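Long-range contacts in cell cycle serine/threonine-protein kinase CDC5/MSD2 (Saccharomyces cerevisiae, PDB 6MF4), which phosphorylates serine and threonine residues of cell-cycle proteins to drive mitotic exit in budding yeast, and is represented here by its polo-box domain: residues I57-L62 with L200-R205; H226-I231 with P243-T248. All coordinates share one frame; numbering follows the deposited sequence.

Contact 1: I57-L62 with L200-R205; sequences ISLRIL and LRRYTR
Leu-62 of helix 57-62 and Arg-201 of strand 200-205 bring the two backbones to their closest, 7.9 Å from CA to CA. The segment axes pass 9.9 Å apart at a crossing angle of -74°, so the helix runs steeply across the strand; no direct hydrogen bond crosses, and side chains and one water bridge the gap. Leu-62 points its CB at the strand and lies between two arginines. Leu-62 CD2 packs on the aliphatic part of Arg-201, 3.6 Å from Arg-201 CB, the two side chains sliding past each other in opposite directions. Leu-62 CD1 sits 3.7 Å above the guanidinium plane of Arg-202, offset toward the rim, while Leu-62 CB also lies over a face of that group, 3.6 Å from Arg-202 NH2. A bend at chi3 (63°) turns NE of Arg-202 off the straight line of its chain, with the guanidinium against Leu-62 CB and CD1. Leu-59 CD2 touches the same guanidinium obliquely at NH1, the two side chains crossing at about a right angle, and a water accepts from Arg-202 NH1 and donates to Leu-59 O, 2.7 Å from that oxygen. The NE of Arg-202 is held in a salt bridge by Glu-213 of strand 209-214. An alanine in place of Arg-202 would probably leave Glu-213 without its charged mate and open a gap beside Leu-62. Arg-201, extended from CG to NE, lays one guanidinium face on Ile-61 CG2, 3.8 Å from Arg-201 NH1; Trp-150 of strand 149-156 touches both residues. Arg-201 and Arg-202 both face Glu-213 in a classic beta bulge, which lets two successive arginines of this polo box 2 strand reach the long helix 56-82.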
ATOM      1  N   ILE A  57      17.619  -7.236  -1.457  1.00 26.36           N
ATOM      2  CA  ILE A  57      17.503  -6.299  -0.352  1.00 26.65           C
ATOM      3  C   ILE A  57      16.082  -5.722  -0.303  1.00 29.42           C
ATOM      4  O   ILE A  57      15.500  -5.591   0.772  1.00 23.09           O
ATOM      5  CB  ILE A  57      18.575  -5.187  -0.468  1.00 33.01           C
ATOM      6  CG1 ILE A  57      18.492  -4.203   0.694  1.00 35.39           C
ATOM      7  CG2 ILE A  57      18.462  -4.456  -1.784  1.00 43.42           C
ATOM      8  CD1 ILE A  57      19.750  -3.376   0.815  1.00 45.41           C
ATOM      9  N   SER A  58      15.511  -5.407  -1.463  1.00 23.82           N
ATOM     10  CA  SER A  58      14.130  -4.933  -1.519  1.00 24.10           C
ATOM     11  C   SER A  58      13.174  -5.998  -0.994  1.00 19.68           C
ATOM     12  O   SER A  58      12.257  -5.704  -0.230  1.00 20.62           O
ATOM     13  CB  SER A  58      13.741  -4.550  -2.944  1.00 23.84           C
ATOM     14  OG  SER A  58      14.445  -3.398  -3.364  1.00 26.12           O
ATOM     15  N   LEU A  59      13.398  -7.242  -1.402  1.00 21.23           N
ATOM     16  CA  LEU A  59      12.556  -8.342  -0.951  1.00 25.89           C
ATOM     17  C   LEU A  59      12.652  -8.540   0.565  1.00 26.18           C
ATOM     18  O   LEU A  59      11.647  -8.846   1.218  1.00 19.37           O
ATOM     19  CB  LEU A  59      12.931  -9.644  -1.663  1.00 27.70           C
ATOM     20  CG  LEU A  59      12.590  -9.823  -3.135  1.00 28.59           C
ATOM     21  CD1 LEU A  59      13.181 -11.122  -3.640  1.00 34.21           C
ATOM     22  CD2 LEU A  59      11.084  -9.817  -3.306  1.00 27.98           C
ATOM     23  N   ARG A  60      13.853  -8.378   1.124  1.00 20.76           N
ATOM     24  CA  ARG A  60      14.036  -8.479   2.573  1.00 21.42           C
ATOM     25  C   ARG A  60      13.207  -7.432   3.308  1.00 24.38           C
ATOM     26  O   ARG A  60      12.540  -7.731   4.302  1.00 20.87           O
ATOM     27  CB  ARG A  60      15.511  -8.316   2.959  1.00 23.39           C
ATOM     28  CG  ARG A  60      16.362  -9.548   2.751  1.00 29.25           C
ATOM     29  CD  ARG A  60      17.590  -9.526   3.656  1.00 27.50           C
ATOM     30  NE  ARG A  60      18.480  -8.405   3.367  1.00 28.46           N
ATOM     31  CZ  ARG A  60      19.350  -8.384   2.362  1.00 28.87           C
ATOM     32  NH1 ARG A  60      20.127  -7.327   2.176  1.00 27.36           N
ATOM     33  NH2 ARG A  60      19.444  -9.421   1.538  1.00 30.90           N
ATOM     34  N   ILE A  61      13.266  -6.200   2.815  1.00 17.10           N
ATOM     35  CA  ILE A  61      12.543  -5.088   3.419  1.00 21.62           C
ATOM     36  C   ILE A  61      11.036  -5.323   3.361  1.00 19.58           C
ATOM     37  O   ILE A  61      10.331  -5.119   4.350  1.00 18.58           O
ATOM     38  CB  ILE A  61      12.896  -3.762   2.716  1.00 22.48           C
ATOM     39  CG1 ILE A  61      14.367  -3.428   2.971  1.00 25.90           C
ATOM     40  CG2 ILE A  61      12.002  -2.624   3.205  1.00 23.99           C
ATOM     41  CD1 ILE A  61      14.908  -2.319   2.093  1.00 30.28           C
ATOM     42  N   LEU A  62      10.552  -5.753   2.201  1.00 16.62           N
ATOM     43  CA  LEU A  62       9.141  -6.085   2.036  1.00 17.02           C
ATOM     44  C   LEU A  62       8.698  -7.174   3.011  1.00 22.15           C
ATOM     45  O   LEU A  62       7.659  -7.054   3.669  1.00 17.83           O
ATOM     46  CB  LEU A  62       8.872  -6.534   0.600  1.00 18.55           C
ATOM     47  CG  LEU A  62       8.853  -5.412  -0.439  1.00 18.35           C
ATOM     48  CD1 LEU A  62       8.966  -5.975  -1.836  1.00 22.23           C
ATOM     49  CD2 LEU A  62       7.574  -4.604  -0.312  1.00 29.94           C
ATOM     50  N   LEU A 200       3.967   2.664  -4.271  1.00 15.62           N
ATOM     51  CA  LEU A 200       3.611   1.253  -4.213  1.00 16.13           C
ATOM     52  C   LEU A 200       4.839   0.383  -4.448  1.00 14.75           C
ATOM     53  O   LEU A 200       5.447   0.441  -5.510  1.00 16.56           O
ATOM     54  CB  LEU A 200       2.540   0.941  -5.255  1.00 15.92           C
ATOM     55  CG  LEU A 200       2.071  -0.508  -5.363  1.00 18.92           C
ATOM     56  CD1 LEU A 200       1.354  -0.907  -4.091  1.00 15.31           C
ATOM     57  CD2 LEU A 200       1.171  -0.676  -6.578  1.00 17.90           C
ATOM     58  N   ARG A 201       5.204  -0.420  -3.456  1.00 15.24           N
ATOM     59  CA  ARG A 201       6.371  -1.286  -3.576  1.00 14.43           C
ATOM     60  C   ARG A 201       6.033  -2.606  -4.255  1.00 17.71           C
ATOM     61  O   ARG A 201       6.803  -3.111  -5.071  1.00 17.50           O
ATOM     62  CB  ARG A 201       6.967  -1.583  -2.208  1.00 18.25           C
ATOM     63  CG  ARG A 201       7.606  -0.406  -1.514  1.00 20.62           C
ATOM     64  CD  ARG A 201       7.886  -0.786  -0.068  1.00 22.57           C
ATOM     65  NE  ARG A 201       8.956   0.004   0.509  1.00 31.47           N
ATOM     66  CZ  ARG A 201       9.338  -0.066   1.777  1.00 30.35           C
ATOM     67  NH1 ARG A 201       8.727  -0.887   2.624  1.00 27.98           N
ATOM     68  NH2 ARG A 201      10.329   0.702   2.202  1.00 27.95           N
ATOM     69  N   ARG A 202       4.891  -3.177  -3.891  1.00 16.13           N
ATOM     70  CA  ARG A 202       4.490  -4.468  -4.430  1.00 17.05           C
ATOM     71  C   ARG A 202       2.978  -4.594  -4.406  1.00 19.81           C
ATOM     72  O   ARG A 202       2.325  -4.153  -3.461  1.00 15.32           O
ATOM     73  CB  ARG A 202       5.136  -5.610  -3.638  1.00 18.44           C
ATOM     74  CG  ARG A 202       4.803  -7.008  -4.164  1.00 19.49           C
ATOM     75  CD  ARG A 202       5.742  -8.070  -3.604  1.00 19.81           C
ATOM     76  NE  ARG A 202       5.644  -8.197  -2.153  1.00 18.62           N
ATOM     77  CZ  ARG A 202       6.496  -8.885  -1.401  1.00 21.95           C
ATOM     78  NH1 ARG A 202       7.531  -9.505  -1.957  1.00 21.13           N
ATOM     79  NH2 ARG A 202       6.327  -8.937  -0.086  1.00 23.55           N
ATOM     80  N   TYR A 203       2.430  -5.166  -5.472  1.00 17.19           N
ATOM     81  CA  TYR A 203       1.027  -5.553  -5.492  1.00 19.00           C
ATOM     82  C   TYR A 203       0.934  -7.037  -5.797  1.00 21.64           C
ATOM     83  O   TYR A 203       1.806  -7.597  -6.460  1.00 18.32           O
ATOM     84  CB  TYR A 203       0.237  -4.751  -6.522  1.00 18.69           C
ATOM     85  CG  TYR A 203       0.591  -5.087  -7.950  1.00 19.21           C
ATOM     86  CD1 TYR A 203      -0.033  -6.137  -8.615  1.00 23.85           C
ATOM     87  CD2 TYR A 203       1.550  -4.357  -8.635  1.00 18.90           C
ATOM     88  CE1 TYR A 203       0.290  -6.450  -9.917  1.00 26.09           C
ATOM     89  CE2 TYR A 203       1.877  -4.659  -9.942  1.00 21.47           C
ATOM     90  CZ  TYR A 203       1.244  -5.707 -10.576  1.00 24.99           C
ATOM     91  OH  TYR A 203       1.569  -6.017 -11.878  1.00 30.81           O
ATOM     92  N   THR A 204      -0.120  -7.669  -5.297  1.00 18.58           N
ATOM     93  CA  THR A 204      -0.391  -9.064  -5.603  1.00 21.94           C
ATOM     94  C   THR A 204      -1.877  -9.248  -5.815  1.00 21.91           C
ATOM     95  O   THR A 204      -2.688  -8.839  -4.983  1.00 21.44           O
ATOM     96  CB  THR A 204       0.078 -10.007  -4.488  1.00 21.74           C
ATOM     97  OG1 THR A 204       1.443  -9.725  -4.161  1.00 20.11           O
ATOM     98  CG2 THR A 204      -0.058 -11.467  -4.933  1.00 25.58           C
ATOM     99  N   ARG A 205      -2.220  -9.863  -6.939  1.00 20.97           N
ATOM    100  CA  ARG A 205      -3.602 -10.168  -7.259  1.00 24.81           C
ATOM    101  C   ARG A 205      -3.959 -11.600  -6.910  1.00 23.16           C
ATOM    102  O   ARG A 205      -3.326 -12.540  -7.390  1.00 25.61           O
ATOM    103  CB  ARG A 205      -3.864  -9.931  -8.738  1.00 27.55           C
ATOM    104  CG  ARG A 205      -4.009  -8.474  -9.087  1.00 28.56           C
ATOM    105  CD  ARG A 205      -5.241  -8.231  -9.938  1.00 44.28           C
ATOM    106  NE  ARG A 205      -4.865  -8.010 -11.323  1.00 40.76           N
ATOM    107  CZ  ARG A 205      -5.719  -7.959 -12.336  1.00 36.12           C
ATOM    108  NH1 ARG A 205      -7.022  -8.133 -12.132  1.00 34.34           N
ATOM    109  NH2 ARG A 205      -5.258  -7.741 -13.556  1.00 29.27           N
TER
HETATM  110  O   HOH W   1       9.574 -10.251   0.226  1.00 27.95           O

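Contact 2: H226-I231 with P243-T248; sequences HHKMAI and PSHEST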
ATOM      1  N   HIS A 226     -15.991  -4.990  -2.952  1.00 34.06           N
ATOM      2  CA  HIS A 226     -15.696  -3.558  -2.960  1.00 39.40           C
ATOM      3  C   HIS A 226     -15.590  -2.974  -1.555  1.00 40.58           C
ATOM      4  O   HIS A 226     -15.510  -1.754  -1.390  1.00 39.89           O
ATOM      5  CB  HIS A 226     -16.749  -2.787  -3.759  1.00 44.07           C
ATOM      6  CG  HIS A 226     -16.224  -1.521  -4.367  1.00 45.55           C
ATOM      7  ND1 HIS A 226     -15.148  -1.503  -5.228  1.00 47.51           N
ATOM      8  CD2 HIS A 226     -16.617  -0.233  -4.228  1.00 42.92           C
ATOM      9  CE1 HIS A 226     -14.907  -0.259  -5.600  1.00 43.71           C
ATOM     10  NE2 HIS A 226     -15.782   0.530  -5.005  1.00 44.86           N
ATOM     11  N   HIS A 227     -15.595  -3.837  -0.544  1.00 33.34           N
ATOM     12  CA  HIS A 227     -15.165  -3.423   0.777  1.00 33.70           C
ATOM     13  C   HIS A 227     -13.644  -3.451   0.744  1.00 26.42           C
ATOM     14  O   HIS A 227     -13.053  -4.391   0.210  1.00 26.86           O
ATOM     15  CB  HIS A 227     -15.717  -4.336   1.877  1.00 32.82           C
ATOM     16  CG  HIS A 227     -17.216  -4.386   1.938  1.00 36.76           C
ATOM     17  ND1 HIS A 227     -17.978  -3.312   2.341  1.00 44.43           N
ATOM     18  CD2 HIS A 227     -18.087  -5.388   1.665  1.00 42.89           C
ATOM     19  CE1 HIS A 227     -19.259  -3.646   2.306  1.00 43.41           C
ATOM     20  NE2 HIS A 227     -19.349  -4.899   1.899  1.00 37.37           N
ATOM     21  N   LYS A 228     -13.017  -2.407   1.273  1.00 29.00           N
ATOM     22  CA  LYS A 228     -11.566  -2.351   1.345  1.00 27.62           C
ATOM     23  C   LYS A 228     -11.131  -2.143   2.774  1.00 25.97           C
ATOM     24  O   LYS A 228     -11.816  -1.487   3.564  1.00 30.13           O
ATOM     25  CB  LYS A 228     -10.998  -1.228   0.480  1.00 29.43           C
ATOM     26  CG  LYS A 228     -11.624  -1.087  -0.877  1.00 33.82           C
ATOM     27  CD  LYS A 228     -11.002   0.095  -1.608  1.00 37.57           C
ATOM     28  CE  LYS A 228     -11.822   0.511  -2.808  1.00 43.07           C
ATOM     29  NZ  LYS A 228     -12.462  -0.649  -3.464  1.00 40.35           N
ATOM     30  N   MET A 229      -9.977  -2.703   3.098  1.00 24.00           N
ATOM     31  CA  MET A 229      -9.396  -2.541   4.413  1.00 23.65           C
ATOM     32  C   MET A 229      -7.922  -2.227   4.276  1.00 23.67           C
ATOM     33  O   MET A 229      -7.227  -2.812   3.439  1.00 20.92           O
ATOM     34  CB  MET A 229      -9.606  -3.800   5.248  1.00 27.93           C
ATOM     35  CG  MET A 229     -11.050  -3.993   5.686  1.00 36.57           C
ATOM     36  SD  MET A 229     -11.353  -5.613   6.415  1.00 48.11           S
ATOM     37  CE  MET A 229     -10.018  -5.720   7.604  1.00 32.55           C
ATOM     38  N   ALA A 230      -7.460  -1.281   5.085  1.00 19.20           N
ATOM     39  CA  ALA A 230      -6.047  -0.949   5.148  1.00 21.70           C
ATOM     40  C   ALA A 230      -5.532  -1.179   6.563  1.00 23.88           C
ATOM     41  O   ALA A 230      -6.155  -0.756   7.534  1.00 23.20           O
ATOM     42  CB  ALA A 230      -5.811   0.485   4.717  1.00 19.99           C
ATOM     43  N   ILE A 231      -4.399  -1.866   6.664  1.00 21.66           N
ATOM     44  CA  ILE A 231      -3.740  -2.119   7.939  1.00 17.55           C
ATOM     45  C   ILE A 231      -2.498  -1.238   8.052  1.00 21.63           C
ATOM     46  O   ILE A 231      -1.633  -1.262   7.173  1.00 19.40           O
ATOM     47  CB  ILE A 231      -3.332  -3.602   8.076  1.00 17.18           C
ATOM     48  CG1 ILE A 231      -4.535  -4.529   7.859  1.00 21.47           C
ATOM     49  CG2 ILE A 231      -2.692  -3.864   9.427  1.00 18.83           C
ATOM     50  CD1 ILE A 231      -5.658  -4.383   8.893  1.00 23.70           C
ATOM     51  N   PRO A 243     -18.033   0.503   0.408  1.00 43.53           N
ATOM     52  CA  PRO A 243     -18.256   0.527  -1.044  1.00 40.37           C
ATOM     53  C   PRO A 243     -18.647   1.908  -1.577  1.00 36.84           C
ATOM     54  O   PRO A 243     -18.643   2.098  -2.794  1.00 35.54           O
ATOM     55  CB  PRO A 243     -19.400  -0.475  -1.241  1.00 44.66           C
ATOM     56  CG  PRO A 243     -19.317  -1.391  -0.071  1.00 39.33           C
ATOM     57  CD  PRO A 243     -18.824  -0.553   1.070  1.00 39.58           C
ATOM     58  N   SER A 244     -18.980   2.841  -0.684  1.00 34.40           N
ATOM     59  CA  SER A 244     -19.242   4.230  -1.062  1.00 31.54           C
ATOM     60  C   SER A 244     -18.065   5.132  -0.674  1.00 41.56           C
ATOM     61  O   SER A 244     -18.156   6.359  -0.760  1.00 41.28           O
ATOM     62  CB  SER A 244     -20.531   4.732  -0.404  1.00 39.86           C
ATOM     63  OG  SER A 244     -20.447   4.661   1.009  1.00 39.31           O
ATOM     64  N   HIS A 245     -16.978   4.499  -0.226  1.00 32.42           N
ATOM     65  CA  HIS A 245     -15.683   5.147   0.004  1.00 39.42           C
ATOM     66  C   HIS A 245     -15.681   5.999   1.264  1.00 39.51           C
ATOM     67  O   HIS A 245     -14.865   6.914   1.409  1.00 38.94           O
ATOM     68  CB  HIS A 245     -15.274   5.996  -1.205  1.00 37.39           C
ATOM     69  CG  HIS A 245     -15.071   5.196  -2.452  1.00 45.73           C
ATOM     70  ND1 HIS A 245     -14.998   5.767  -3.703  1.00 55.97           N
ATOM     71  CD2 HIS A 245     -14.918   3.865  -2.634  1.00 47.60           C
ATOM     72  CE1 HIS A 245     -14.815   4.817  -4.604  1.00 56.17           C
ATOM     73  NE2 HIS A 245     -14.764   3.654  -3.981  1.00 42.13           N
ATOM     74  N   GLU A 246     -16.586   5.679   2.182  1.00 38.83           N
ATOM     75  CA  GLU A 246     -16.562   6.267   3.512  1.00 40.37           C
ATOM     76  C   GLU A 246     -15.442   5.606   4.300  1.00 44.46           C
ATOM     77  O   GLU A 246     -15.451   4.386   4.494  1.00 32.27           O
ATOM     78  CB  GLU A 246     -17.909   6.087   4.217  1.00 46.77           C
ATOM     79  CG  GLU A 246     -19.064   6.821   3.546  1.00 51.07           C
ATOM     80  CD  GLU A 246     -19.641   7.923   4.416  1.00 74.77           C
ATOM     81  OE1 GLU A 246     -19.985   7.641   5.586  1.00 69.01           O
ATOM     82  OE2 GLU A 246     -19.750   9.072   3.933  1.00 77.76           O
ATOM     83  N   SER A 247     -14.491   6.417   4.753  1.00 39.05           N
ATOM     84  CA  SER A 247     -13.293   5.918   5.416  1.00 40.47           C
ATOM     85  C   SER A 247     -13.333   6.156   6.922  1.00 37.21           C
ATOM     86  O   SER A 247     -13.599   7.269   7.380  1.00 34.44           O
ATOM     87  CB  SER A 247     -12.055   6.580   4.816  1.00 34.90           C
ATOM     88  OG  SER A 247     -10.877   6.152   5.472  1.00 45.31           O
ATOM     89  N   THR A 248     -13.066   5.099   7.686  1.00 27.41           N
ATOM     90  CA  THR A 248     -13.037   5.177   9.141  1.00 26.56           C
ATOM     91  C   THR A 248     -11.917   4.293   9.686  1.00 22.51           C
ATOM     92  O   THR A 248     -11.745   3.159   9.241  1.00 24.93           O
ATOM     93  CB  THR A 248     -14.379   4.748   9.747  1.00 32.63           C
ATOM     94  OG1 THR A 248     -14.853   3.578   9.066  1.00 47.62           O
ATOM     95  CG2 THR A 248     -15.406   5.854   9.596  1.00 36.20           C
TER
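His-226 and Pro-243 meet where two loops of polo box 2 lie side by side: one leads into strand 228-232, the other joins strands 237-241 and 247-251 of its antiparallel sheet. Strand 237-241 runs between the other two and pairs with both, so the contact is made at the loop ends, where the CA atoms of His-226 and Pro-243 come within 5.2 Å. The close-packed side is the proline against His-227. Although the CB of His-227 points away, its ring swings back, with CG anti to the carbonyl carbon (chi1 -60°), and His-227 ND1 lies 3.2 Å from Pro-243 CD. His-227 CE1 is 3.3 Å from Pro-243 CG, so the ND1-CE1 bond meets the CG and CD methylenes of the proline obliquely. The same ND1 is hydrogen-bonded to the hydroxyl of Tyr-240, which would help to hold the rotation of this buried ring, and Lys-272 of helix 269-283 touches its side chain.

The other half, around the exposed His-226 and His-245, is much looser. Their rings meet rim to rim, planes at 45° and centroids 5.5 Å apart, without either covering the other's face. One weak hydrogen bond connects His-226 NE2 and His-245 NE2 at 3.4 Å, and either nitrogen could donate. Lys-228 approaches from its own strand and sets NZ 3.1 Å above the plane of the His-226 ring, toward the rim; a positive charge there would probably disfavour protonation of the histidine. At the edge of that ring, and in its plane, Pro-243 O lies 3.4 Å from His-226 CD2.

How the contacts relate
Contacts 1 and 2 both involve the antiparallel sheet of polo box 2, but at different places: contact 1 uses strand 200-205, near one margin, and contact 2 the loops at strand 228-232 and the outer strand 247-251. Their centres are 22 Å apart, with nearest atoms about 11 Å from each other, and they lie on opposite sides of the chain's centre. Contact 1 brings the long helix 56-82 to the sheet, whereas contact 2 stays within polo box 2. Neither forms the zinc site of Glu-138, His-154 and His-194. The Arg-201 side chain is about 12 Å from that of Asp-197, a zinc-binding residue, and contact 2 is remote from the annotated sites.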